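Side-chain contacts in beta-N-acetylhexosaminidase (Bacteroides fragilis, PDB 4PYS), which probably removes terminal beta-linked N-acetylhexosamine residues from glycans, as a glycoside hydrolase of family 20: residues K399-T402 and Q403-F407; W360-W363 and R364-D368; A261-D264 and S265-I268. All coordinates share one frame; numbering follows the deposited sequence.

Contact 1 of 3, residues K399-T402 and Q403-F407; sequences KGYT and QARTF. With FMT (formic acid), chain H.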
ATOM      1  N   LYS A 399      -2.370 -22.368  11.599  1.00 33.57           N
ATOM      2  CA  LYS A 399      -3.158 -21.758  12.675  1.00 40.11           C
ATOM      3  C   LYS A 399      -4.597 -21.452  12.259  1.00 35.17           C
ATOM      4  O   LYS A 399      -5.332 -22.355  11.866  1.00 36.83           O
ATOM      5  CB  LYS A 399      -2.458 -20.504  13.205  1.00 38.24           C
ATOM      6  CG  LYS A 399      -1.058 -20.795  13.738  1.00 43.83           C
ATOM      7  CD  LYS A 399      -0.539 -19.657  14.590  1.00 47.00           C
ATOM      8  CE  LYS A 399       0.839 -19.976  15.151  1.00 55.93           C
ATOM      9  NZ  LYS A 399       1.377 -18.835  15.955  1.00 61.79           N
ATOM     10  N   GLY A 400      -4.988 -20.183  12.331  1.00 38.49           N
ATOM     11  CA  GLY A 400      -6.352 -19.793  12.014  1.00 38.91           C
ATOM     12  C   GLY A 400      -6.703 -19.856  10.535  1.00 40.74           C
ATOM     13  O   GLY A 400      -7.875 -19.745  10.168  1.00 35.17           O
ATOM     14  N   TYR A 401      -5.697 -20.028   9.683  1.00 33.32           N
ATOM     15  CA  TYR A 401      -5.940 -20.161   8.249  1.00 31.01           C
ATOM     16  C   TYR A 401      -6.152 -21.630   7.855  1.00 38.40           C
ATOM     17  O   TYR A 401      -5.203 -22.418   7.810  1.00 37.56           O
ATOM     18  CB  TYR A 401      -4.782 -19.537   7.455  1.00 26.92           C
ATOM     19  CG  TYR A 401      -4.577 -18.072   7.755  1.00 30.84           C
ATOM     20  CD1 TYR A 401      -5.261 -17.101   7.045  1.00 30.12           C
ATOM     21  CD2 TYR A 401      -3.705 -17.661   8.761  1.00 31.82           C
ATOM     22  CE1 TYR A 401      -5.082 -15.761   7.317  1.00 28.60           C
ATOM     23  CE2 TYR A 401      -3.522 -16.322   9.046  1.00 30.53           C
ATOM     24  CZ  TYR A 401      -4.219 -15.377   8.328  1.00 25.42           C
ATOM     25  OH  TYR A 401      -4.041 -14.038   8.601  1.00 27.29           O
ATOM     26  N   THR A 402      -7.402 -22.004   7.590  1.00 34.83           N
ATOM     27  CA  THR A 402      -7.702 -23.352   7.105  1.00 35.41           C
ATOM     28  C   THR A 402      -7.486 -23.390   5.599  1.00 35.63           C
ATOM     29  O   THR A 402      -7.057 -22.405   5.008  1.00 32.59           O
ATOM     30  CB  THR A 402      -9.159 -23.764   7.392  1.00 42.08           C
ATOM     31  OG1 THR A 402     -10.054 -22.907   6.670  1.00 45.49           O
ATOM     32  CG2 THR A 402      -9.462 -23.670   8.874  1.00 42.44           C
ATOM     33  N   GLN A 403      -7.794 -24.526   4.982  1.00 37.42           N
ATOM     34  CA  GLN A 403      -7.677 -24.670   3.531  1.00 37.47           C
ATOM     35  C   GLN A 403      -8.406 -23.559   2.775  1.00 35.57           C
ATOM     36  O   GLN A 403      -7.944 -23.089   1.731  1.00 34.19           O
ATOM     37  CB  GLN A 403      -8.234 -26.031   3.109  1.00 45.72           C
ATOM     38  CG  GLN A 403      -8.044 -26.323   1.637  1.00 56.16           C
ATOM     39  CD  GLN A 403      -6.577 -26.366   1.246  1.00 63.28           C
ATOM     40  OE1 GLN A 403      -5.740 -26.882   1.991  1.00 72.74           O
ATOM     41  NE2 GLN A 403      -6.256 -25.822   0.076  1.00 61.57           N
ATOM     42  N   ALA A 404      -9.543 -23.132   3.313  1.00 37.57           N
ATOM     43  CA  ALA A 404     -10.354 -22.092   2.677  1.00 36.17           C
ATOM     44  C   ALA A 404      -9.648 -20.736   2.555  1.00 34.42           C
ATOM     45  O   ALA A 404     -10.002 -19.923   1.693  1.00 34.38           O
ATOM     46  CB  ALA A 404     -11.682 -21.940   3.409  1.00 38.08           C
ATOM     47  N   ARG A 405      -8.672 -20.476   3.421  1.00 28.71           N
ATOM     48  CA  ARG A 405      -7.913 -19.230   3.329  1.00 25.94           C
ATOM     49  C   ARG A 405      -6.457 -19.512   2.987  1.00 28.22           C
ATOM     50  O   ARG A 405      -5.538 -19.113   3.702  1.00 25.92           O
ATOM     51  CB  ARG A 405      -8.046 -18.389   4.601  1.00 33.08           C
ATOM     52  CG  ARG A 405      -9.470 -17.892   4.831  1.00 34.89           C
ATOM     53  CD  ARG A 405      -9.532 -16.795   5.888  1.00 32.01           C
ATOM     54  NE  ARG A 405      -9.119 -17.287   7.197  1.00 32.86           N
ATOM     55  CZ  ARG A 405      -8.629 -16.516   8.165  1.00 33.76           C
ATOM     56  NH1 ARG A 405      -8.268 -17.052   9.321  1.00 35.34           N
ATOM     57  NH2 ARG A 405      -8.491 -15.213   7.971  1.00 36.41           N
ATOM     58  N   THR A 406      -6.271 -20.225   1.881  1.00 26.78           N
ATOM     59  CA  THR A 406      -4.957 -20.462   1.304  1.00 24.60           C
ATOM     60  C   THR A 406      -5.066 -20.242  -0.194  1.00 26.12           C
ATOM     61  O   THR A 406      -6.152 -20.403  -0.765  1.00 28.04           O
ATOM     62  CB  THR A 406      -4.455 -21.912   1.543  1.00 28.55           C
ATOM     63  OG1 THR A 406      -5.320 -22.855   0.897  1.00 33.66           O
ATOM     64  CG2 THR A 406      -4.399 -22.231   3.045  1.00 30.94           C
ATOM     65  N   PHE A 407      -3.950 -19.881  -0.822  1.00 22.14           N
ATOM     66  CA  PHE A 407      -3.860 -19.827  -2.287  1.00 23.31           C
ATOM     67  C   PHE A 407      -2.411 -19.729  -2.753  1.00 27.21           C
ATOM     68  O   PHE A 407      -1.528 -19.365  -1.972  1.00 23.72           O
ATOM     69  CB  PHE A 407      -4.704 -18.676  -2.882  1.00 22.41           C
ATOM     70  CG  PHE A 407      -4.239 -17.287  -2.506  1.00 20.83           C
ATOM     71  CD1 PHE A 407      -3.304 -16.615  -3.287  1.00 22.29           C
ATOM     72  CD2 PHE A 407      -4.774 -16.636  -1.404  1.00 24.95           C
ATOM     73  CE1 PHE A 407      -2.887 -15.335  -2.963  1.00 27.76           C
ATOM     74  CE2 PHE A 407      -4.358 -15.345  -1.076  1.00 23.14           C
ATOM     75  CZ  PHE A 407      -3.424 -14.700  -1.850  1.00 25.25           C
TER
HETATM   76  C   FMT H 606     -10.135 -12.549   5.336  1.00 22.64           C
HETATM   77  O1  FMT H 606     -11.093 -12.888   4.645  1.00 33.69           O
HETATM   78  O2  FMT H 606      -9.594 -13.292   6.163  1.00 34.03           O
HETATM   79  O   HOH W   1      -9.818 -20.090   7.655  1.00 39.62           O
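Arg405 lays its guanidinium over one face of the Tyr401 ring, displaced toward the rim of the phenol, with the two planes only 23° apart. The closest approach is from NH2 of Arg405 to CE1 of Tyr401, 3.5 Å, while CD1 of Tyr401 lies over the centre of the guanidinium. In the arginine chain a bend at the third torsion (chi3 -64°) turns the planar head across the tyrosine face. At its edge, the head is held in its own plane by three partners. NH1 gives a hydrogen bond to Gly400 O, 2.9 Å, arriving well above the carbonyl plane; NE reaches a water that also bonds to Gly400 O and Thr402 N; and NH2 of Arg405 donates to O2 of a formic acid molecule, probably from the crystallisation liquor, at 2.9 Å. The formic acid also bonds to Asn386, and the tyrosine hydroxyl reaches Asn392.

The backbone between the two residues of this pair turns tightly, with Arg405 N bonded to Thr402 O at 3.0 Å. CG2 of Thr406 packs against Thr402 O, and the hydroxyl OG1 of Thr406 donates to Gln403 O, 2.8 Å. The turn belongs to the loop between helices 386-389 and 409-415 of the catalytic domain, at the protein surface. With its edge taken up by oxygen acceptors and a face on an aromatic ring, the guanidinium has little freedom to rotate, and its positive charge is probably offset in part by the oxygens of Gly400, the water and the small acid.

Contact 2 of 3, residues W360-W363 and R364-D368; sequences WWNW and RGHRD. With FMT (formic acid), chain I.
Residues Trp360-Trp363 leave the end of strand 356-360 and pass into the short helix 363-366, with Asn362 at the N-cap and at the centre of an inverse gamma turn. His366 N bonds to Asn362 O, 2.9 Å, and Arg367 N to Trp363 O, 2.7 Å; the chain then leaves the helix at Arg367, whose phi is positive. Asn362 caps the helix through its side chain: OD1 accepts from Gly365 N at 2.8 Å, the donor standing well above the amide plane. The CG of Asn362 is anti to its backbone nitrogen (chi1 -162°), which carries OD1 to within bonding distance of that N-H. The same OD1 also accepts from Asn386, and ND2 sits at the edge of the His366 ring.

Strand, loop and helix here follow the beta-alpha pattern of a TIM barrel, the fold of family 20 catalytic domains; Trp360 closes the strand, and its indole packs against helix 369-376. From that place the NE1 of Trp360 donates to Arg367 O at 2.9 Å, nearly straight, the acceptor lying in the ring plane. The indole thus bonds to the backbone just where the chain leaves the helix, and its CZ2 rests against Asp368 CB.

On the indole of Trp363, Arg367 CD packs over one face as a CH-pi contact, 3.7 Å from the centroid of the six-membered ring. The arginine chain is bent at chi2 (-62°), turning the guanidinium back along the indole with the planes 12° apart, and NH2 of Arg367 bonds to Trp363 O, 3.1 Å. That carbonyl oxygen therefore takes two donors of Arg367, which come from opposite faces of its plane. A formic acid molecule accepts from Trp361 N and Asn362 N.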
ATOM      1  N   TRP A 360     -12.894  -2.670  -1.663  1.00 24.38           N
ATOM      2  CA  TRP A 360     -13.648  -3.908  -1.830  1.00 26.94           C
ATOM      3  C   TRP A 360     -12.758  -5.076  -1.432  1.00 23.36           C
ATOM      4  O   TRP A 360     -11.680  -5.249  -2.004  1.00 21.71           O
ATOM      5  CB  TRP A 360     -14.067  -4.007  -3.300  1.00 26.76           C
ATOM      6  CG  TRP A 360     -14.642  -5.317  -3.755  1.00 24.58           C
ATOM      7  CD1 TRP A 360     -15.474  -6.156  -3.066  1.00 30.27           C
ATOM      8  CD2 TRP A 360     -14.414  -5.931  -5.025  1.00 20.95           C
ATOM      9  NE1 TRP A 360     -15.774  -7.261  -3.843  1.00 26.97           N
ATOM     10  CE2 TRP A 360     -15.134  -7.142  -5.048  1.00 27.18           C
ATOM     11  CE3 TRP A 360     -13.661  -5.570  -6.148  1.00 27.56           C
ATOM     12  CZ2 TRP A 360     -15.123  -7.999  -6.159  1.00 25.15           C
ATOM     13  CZ3 TRP A 360     -13.651  -6.425  -7.250  1.00 27.87           C
ATOM     14  CH2 TRP A 360     -14.377  -7.622  -7.242  1.00 28.79           C
ATOM     15  N   TRP A 361     -13.183  -5.868  -0.447  1.00 23.07           N
ATOM     16  CA  TRP A 361     -12.271  -6.876   0.114  1.00 19.92           C
ATOM     17  C   TRP A 361     -12.840  -8.283   0.342  1.00 23.10           C
ATOM     18  O   TRP A 361     -12.110  -9.266   0.204  1.00 25.47           O
ATOM     19  CB  TRP A 361     -11.650  -6.376   1.425  1.00 21.02           C
ATOM     20  CG  TRP A 361     -12.602  -6.424   2.587  1.00 22.81           C
ATOM     21  CD1 TRP A 361     -13.450  -5.433   2.996  1.00 23.19           C
ATOM     22  CD2 TRP A 361     -12.779  -7.513   3.510  1.00 24.95           C
ATOM     23  NE1 TRP A 361     -14.155  -5.846   4.111  1.00 27.33           N
ATOM     24  CE2 TRP A 361     -13.757  -7.117   4.444  1.00 25.54           C
ATOM     25  CE3 TRP A 361     -12.204  -8.784   3.633  1.00 28.11           C
ATOM     26  CZ2 TRP A 361     -14.179  -7.954   5.490  1.00 31.58           C
ATOM     27  CZ3 TRP A 361     -12.625  -9.612   4.668  1.00 30.39           C
ATOM     28  CH2 TRP A 361     -13.599  -9.194   5.581  1.00 32.61           C
ATOM     29  N   ASN A 362     -14.109  -8.401   0.723  1.00 24.95           N
ATOM     30  CA  ASN A 362     -14.590  -9.722   1.132  1.00 24.57           C
ATOM     31  C   ASN A 362     -15.242 -10.534   0.012  1.00 29.31           C
ATOM     32  O   ASN A 362     -16.449 -10.769   0.026  1.00 30.14           O
ATOM     33  CB  ASN A 362     -15.516  -9.637   2.353  1.00 30.68           C
ATOM     34  CG  ASN A 362     -15.673 -10.972   3.054  1.00 33.02           C
ATOM     35  OD1 ASN A 362     -15.181 -11.997   2.577  1.00 31.77           O
ATOM     36  ND2 ASN A 362     -16.359 -10.968   4.191  1.00 35.38           N
ATOM     37  N   TRP A 363     -14.427 -10.967  -0.947  1.00 26.77           N
ATOM     38  CA  TRP A 363     -14.895 -11.843  -2.021  1.00 25.87           C
ATOM     39  C   TRP A 363     -15.404 -13.164  -1.460  1.00 28.78           C
ATOM     40  O   TRP A 363     -16.488 -13.634  -1.827  1.00 31.96           O
ATOM     41  CB  TRP A 363     -13.758 -12.118  -3.007  1.00 24.10           C
ATOM     42  CG  TRP A 363     -14.129 -13.132  -4.055  1.00 27.35           C
ATOM     43  CD1 TRP A 363     -13.894 -14.479  -4.019  1.00 29.05           C
ATOM     44  CD2 TRP A 363     -14.805 -12.876  -5.290  1.00 29.20           C
ATOM     45  NE1 TRP A 363     -14.384 -15.074  -5.159  1.00 33.56           N
ATOM     46  CE2 TRP A 363     -14.946 -14.110  -5.955  1.00 31.60           C
ATOM     47  CE3 TRP A 363     -15.302 -11.722  -5.898  1.00 31.41           C
ATOM     48  CZ2 TRP A 363     -15.565 -14.219  -7.203  1.00 34.11           C
ATOM     49  CZ3 TRP A 363     -15.910 -11.832  -7.140  1.00 35.25           C
ATOM     50  CH2 TRP A 363     -16.037 -13.070  -7.778  1.00 36.65           C
ATOM     51  N   ARG A 364     -14.620 -13.759  -0.565  1.00 28.83           N
ATOM     52  CA  ARG A 364     -14.942 -15.082  -0.027  1.00 35.38           C
ATOM     53  C   ARG A 364     -16.315 -15.113   0.631  1.00 41.06           C
ATOM     54  O   ARG A 364     -17.094 -16.048   0.424  1.00 39.71           O
ATOM     55  CB  ARG A 364     -13.850 -15.555   0.942  1.00 33.64           C
ATOM     56  CG  ARG A 364     -13.938 -17.033   1.274  1.00 46.69           C
ATOM     57  CD  ARG A 364     -12.700 -17.520   1.998  1.00 41.13           C
ATOM     58  NE  ARG A 364     -12.751 -17.218   3.420  1.00 51.08           N
ATOM     59  CZ  ARG A 364     -13.317 -18.004   4.329  1.00 52.21           C
ATOM     60  NH1 ARG A 364     -13.892 -19.143   3.962  1.00 52.43           N
ATOM     61  NH2 ARG A 364     -13.313 -17.650   5.606  1.00 54.79           N
ATOM     62  N   GLY A 365     -16.629 -14.070   1.395  1.00 35.08           N
ATOM     63  CA  GLY A 365     -17.903 -14.009   2.085  1.00 36.16           C
ATOM     64  C   GLY A 365     -19.042 -13.396   1.292  1.00 40.91           C
ATOM     65  O   GLY A 365     -20.193 -13.804   1.448  1.00 38.86           O
ATOM     66  N   HIS A 366     -18.741 -12.420   0.443  1.00 36.20           N
ATOM     67  CA  HIS A 366     -19.807 -11.651  -0.194  1.00 34.53           C
ATOM     68  C   HIS A 366     -19.604 -11.364  -1.682  1.00 35.22           C
ATOM     69  O   HIS A 366     -20.337 -10.551  -2.260  1.00 35.65           O
ATOM     70  CB  HIS A 366     -20.039 -10.344   0.571  1.00 40.75           C
ATOM     71  CG  HIS A 366     -20.488 -10.551   1.985  1.00 46.12           C
ATOM     72  ND1 HIS A 366     -21.815 -10.691   2.332  1.00 47.60           N
ATOM     73  CD2 HIS A 366     -19.784 -10.665   3.136  1.00 44.61           C
ATOM     74  CE1 HIS A 366     -21.910 -10.871   3.638  1.00 50.03           C
ATOM     75  NE2 HIS A 366     -20.693 -10.861   4.149  1.00 45.94           N
ATOM     76  N   ARG A 367     -18.628 -12.039  -2.293  1.00 34.08           N
ATOM     77  CA  ARG A 367     -18.313 -11.865  -3.716  1.00 33.36           C
ATOM     78  C   ARG A 367     -18.142 -10.387  -4.078  1.00 32.66           C
ATOM     79  O   ARG A 367     -17.343  -9.681  -3.457  1.00 29.35           O
ATOM     80  CB  ARG A 367     -19.380 -12.529  -4.600  1.00 40.88           C
ATOM     81  CG  ARG A 367     -19.479 -14.050  -4.439  1.00 42.56           C
ATOM     82  CD  ARG A 367     -18.177 -14.739  -4.845  1.00 46.35           C
ATOM     83  NE  ARG A 367     -18.292 -16.198  -4.842  1.00 54.25           N
ATOM     84  CZ  ARG A 367     -17.854 -16.987  -3.862  1.00 56.91           C
ATOM     85  NH1 ARG A 367     -18.010 -18.302  -3.950  1.00 61.17           N
ATOM     86  NH2 ARG A 367     -17.261 -16.469  -2.793  1.00 45.61           N
ATOM     87  N   ASP A 368     -18.908  -9.904  -5.051  1.00 34.46           N
ATOM     88  CA  ASP A 368     -18.747  -8.523  -5.510  1.00 34.47           C
ATOM     89  C   ASP A 368     -19.800  -7.551  -4.965  1.00 35.61           C
ATOM     90  O   ASP A 368     -20.027  -6.495  -5.561  1.00 35.73           O
ATOM     91  CB  ASP A 368     -18.721  -8.459  -7.038  1.00 34.74           C
ATOM     92  CG  ASP A 368     -19.978  -9.015  -7.664  1.00 45.55           C
ATOM     93  OD1 ASP A 368     -20.695  -9.780  -6.984  1.00 47.09           O
ATOM     94  OD2 ASP A 368     -20.242  -8.694  -8.841  1.00 54.04           O
TER
HETATM   95  C   FMT I 607     -16.424  -5.926   0.600  1.00 21.57           C
HETATM   96  O1  FMT I 607     -16.537  -6.927   1.290  1.00 35.45           O
HETATM   97  O2  FMT I 607     -15.705  -4.979   0.890  1.00 36.51           O

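Contact 3 of 3, residues A261-D264 and S265-I268; sequences AGKD and STLI
The first torsion of Thr266 (-65°) places OG1 beside the backbone nitrogen, where it meets Lys263 CB at 3.6 Å as the two side chains cross; that of Lys263 (-68°) starts its own chain beside the backbone nitrogen. This is the N-terminal turn of helix 264-280, with Lys263 as its N-cap residue. Ser265 OG touches the same CB. The lysine chain leads away from this junction, and NZ forms a salt bridge with Asp303 and a hydrogen bond to the backbone oxygen of Cys242, a residue of the zinc site; Thr266 OG1 is also hydrogen-bonded to Leu240 O. Lys263 thereby joins the helix start to the zinc site of Cys242, Cys260, Cys301 and Cys304.

In the backbone, Lys263 O accepts from Leu267 N in the carbonyl plane, at 3.3 Å, and weakly from Thr266 N. Leu267 CD1 lies against Ala261 O at 3.6 Å, and both residues face helix 316-333. Asp264 pairs with Arg307 through OD1, while its carbonyl oxygen accepts from Ile268 N at 2.8 Å, nearly straight; Ile268 also lays its side chain beside that oxygen, CG1 approaching Asp264 O to 3.2 Å.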
ATOM      1  N   ALA A 261     -20.562   6.312  19.104  1.00 68.85           N
ATOM      2  CA  ALA A 261     -21.005   7.332  18.153  1.00 70.18           C
ATOM      3  C   ALA A 261     -22.006   8.297  18.790  1.00 70.98           C
ATOM      4  O   ALA A 261     -22.256   9.382  18.267  1.00 69.72           O
ATOM      5  CB  ALA A 261     -21.609   6.681  16.919  1.00 72.57           C
ATOM      6  N   GLY A 262     -22.574   7.896  19.922  1.00 70.81           N
ATOM      7  CA  GLY A 262     -23.580   8.695  20.596  1.00 77.98           C
ATOM      8  C   GLY A 262     -23.042   9.908  21.333  1.00 79.37           C
ATOM      9  O   GLY A 262     -23.778  10.866  21.590  1.00 82.70           O
ATOM     10  N   LYS A 263     -21.761   9.873  21.679  1.00 69.47           N
ATOM     11  CA  LYS A 263     -21.158  10.968  22.432  1.00 70.52           C
ATOM     12  C   LYS A 263     -20.484  11.971  21.508  1.00 64.67           C
ATOM     13  O   LYS A 263     -19.598  11.607  20.738  1.00 56.60           O
ATOM     14  CB  LYS A 263     -20.140  10.431  23.439  1.00 70.94           C
ATOM     15  CG  LYS A 263     -20.753   9.641  24.575  1.00 76.62           C
ATOM     16  CD  LYS A 263     -19.691   8.846  25.313  1.00 76.62           C
ATOM     17  CE  LYS A 263     -20.233   8.319  26.622  1.00 83.97           C
ATOM     18  NZ  LYS A 263     -21.504   7.575  26.415  1.00 91.71           N
ATOM     19  N   ASP A 264     -20.907  13.232  21.588  1.00 62.74           N
ATOM     20  CA  ASP A 264     -20.283  14.297  20.809  1.00 61.47           C
ATOM     21  C   ASP A 264     -18.804  14.417  21.172  1.00 57.64           C
ATOM     22  O   ASP A 264     -17.973  14.745  20.327  1.00 53.73           O
ATOM     23  CB  ASP A 264     -21.001  15.635  21.036  1.00 65.21           C
ATOM     24  CG  ASP A 264     -22.345  15.713  20.323  1.00 69.01           C
ATOM     25  OD1 ASP A 264     -22.597  14.880  19.429  1.00 72.84           O
ATOM     26  OD2 ASP A 264     -23.144  16.618  20.650  1.00 74.70           O
ATOM     27  N   SER A 265     -18.483  14.139  22.435  1.00 58.89           N
ATOM     28  CA  SER A 265     -17.093  14.128  22.882  1.00 60.97           C
ATOM     29  C   SER A 265     -16.270  13.084  22.127  1.00 60.05           C
ATOM     30  O   SER A 265     -15.085  13.291  21.861  1.00 57.21           O
ATOM     31  CB  SER A 265     -17.006  13.910  24.401  1.00 65.26           C
ATOM     32  OG  SER A 265     -17.690  12.736  24.811  1.00 60.90           O
ATOM     33  N   THR A 266     -16.901  11.971  21.764  1.00 52.51           N
ATOM     34  CA  THR A 266     -16.209  10.950  20.982  1.00 50.33           C
ATOM     35  C   THR A 266     -15.924  11.449  19.568  1.00 47.10           C
ATOM     36  O   THR A 266     -14.804  11.333  19.078  1.00 44.40           O
ATOM     37  CB  THR A 266     -16.990   9.627  20.930  1.00 51.23           C
ATOM     38  OG1 THR A 266     -17.058   9.057  22.244  1.00 56.36           O
ATOM     39  CG2 THR A 266     -16.297   8.639  20.005  1.00 48.47           C
ATOM     40  N   LEU A 267     -16.935  12.015  18.918  1.00 48.30           N
ATOM     41  CA  LEU A 267     -16.741  12.585  17.585  1.00 46.41           C
ATOM     42  C   LEU A 267     -15.681  13.682  17.605  1.00 45.09           C
ATOM     43  O   LEU A 267     -14.781  13.700  16.768  1.00 42.62           O
ATOM     44  CB  LEU A 267     -18.057  13.119  17.012  1.00 52.01           C
ATOM     45  CG  LEU A 267     -18.786  12.134  16.093  1.00 65.26           C
ATOM     46  CD1 LEU A 267     -19.325  10.949  16.885  1.00 70.82           C
ATOM     47  CD2 LEU A 267     -19.898  12.817  15.310  1.00 69.02           C
ATOM     48  N   ILE A 268     -15.791  14.587  18.577  1.00 51.15           N
ATOM     49  CA  ILE A 268     -14.800  15.641  18.756  1.00 48.44           C
ATOM     50  C   ILE A 268     -13.394  15.072  18.982  1.00 44.40           C
ATOM     51  O   ILE A 268     -12.421  15.560  18.402  1.00 42.90           O
ATOM     52  CB  ILE A 268     -15.217  16.602  19.897  1.00 49.85           C
ATOM     53  CG1 ILE A 268     -16.425  17.438  19.460  1.00 52.24           C
ATOM     54  CG2 ILE A 268     -14.066  17.510  20.293  1.00 52.55           C
ATOM     55  CD1 ILE A 268     -17.258  17.968  20.605  1.00 55.91           C
TER

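Overall arrangement
All three contacts are local, between residues close along the chain, in the catalytic domain of family 20. Contacts 1 and 2 lie at the surface, their centres 16 Å apart, and meet through Arg364, which packs against Ala404 and Arg405; Asn386 serves both, bonding to the formic acid of contact 1 and to Asn362 and Arg364 of contact 2. In each, an arginine lies over an aromatic ring, a phenol in a loop and an indole at a helix end. Contact 3 stands apart, its nearest atoms about 19 Å from contact 2 and about 27 Å from contact 1. Partly buried, it has no arginine lying over an aromatic ring; it combines helical backbone bonds with salt bridges to outside residues, and its lysine lies close to the zinc.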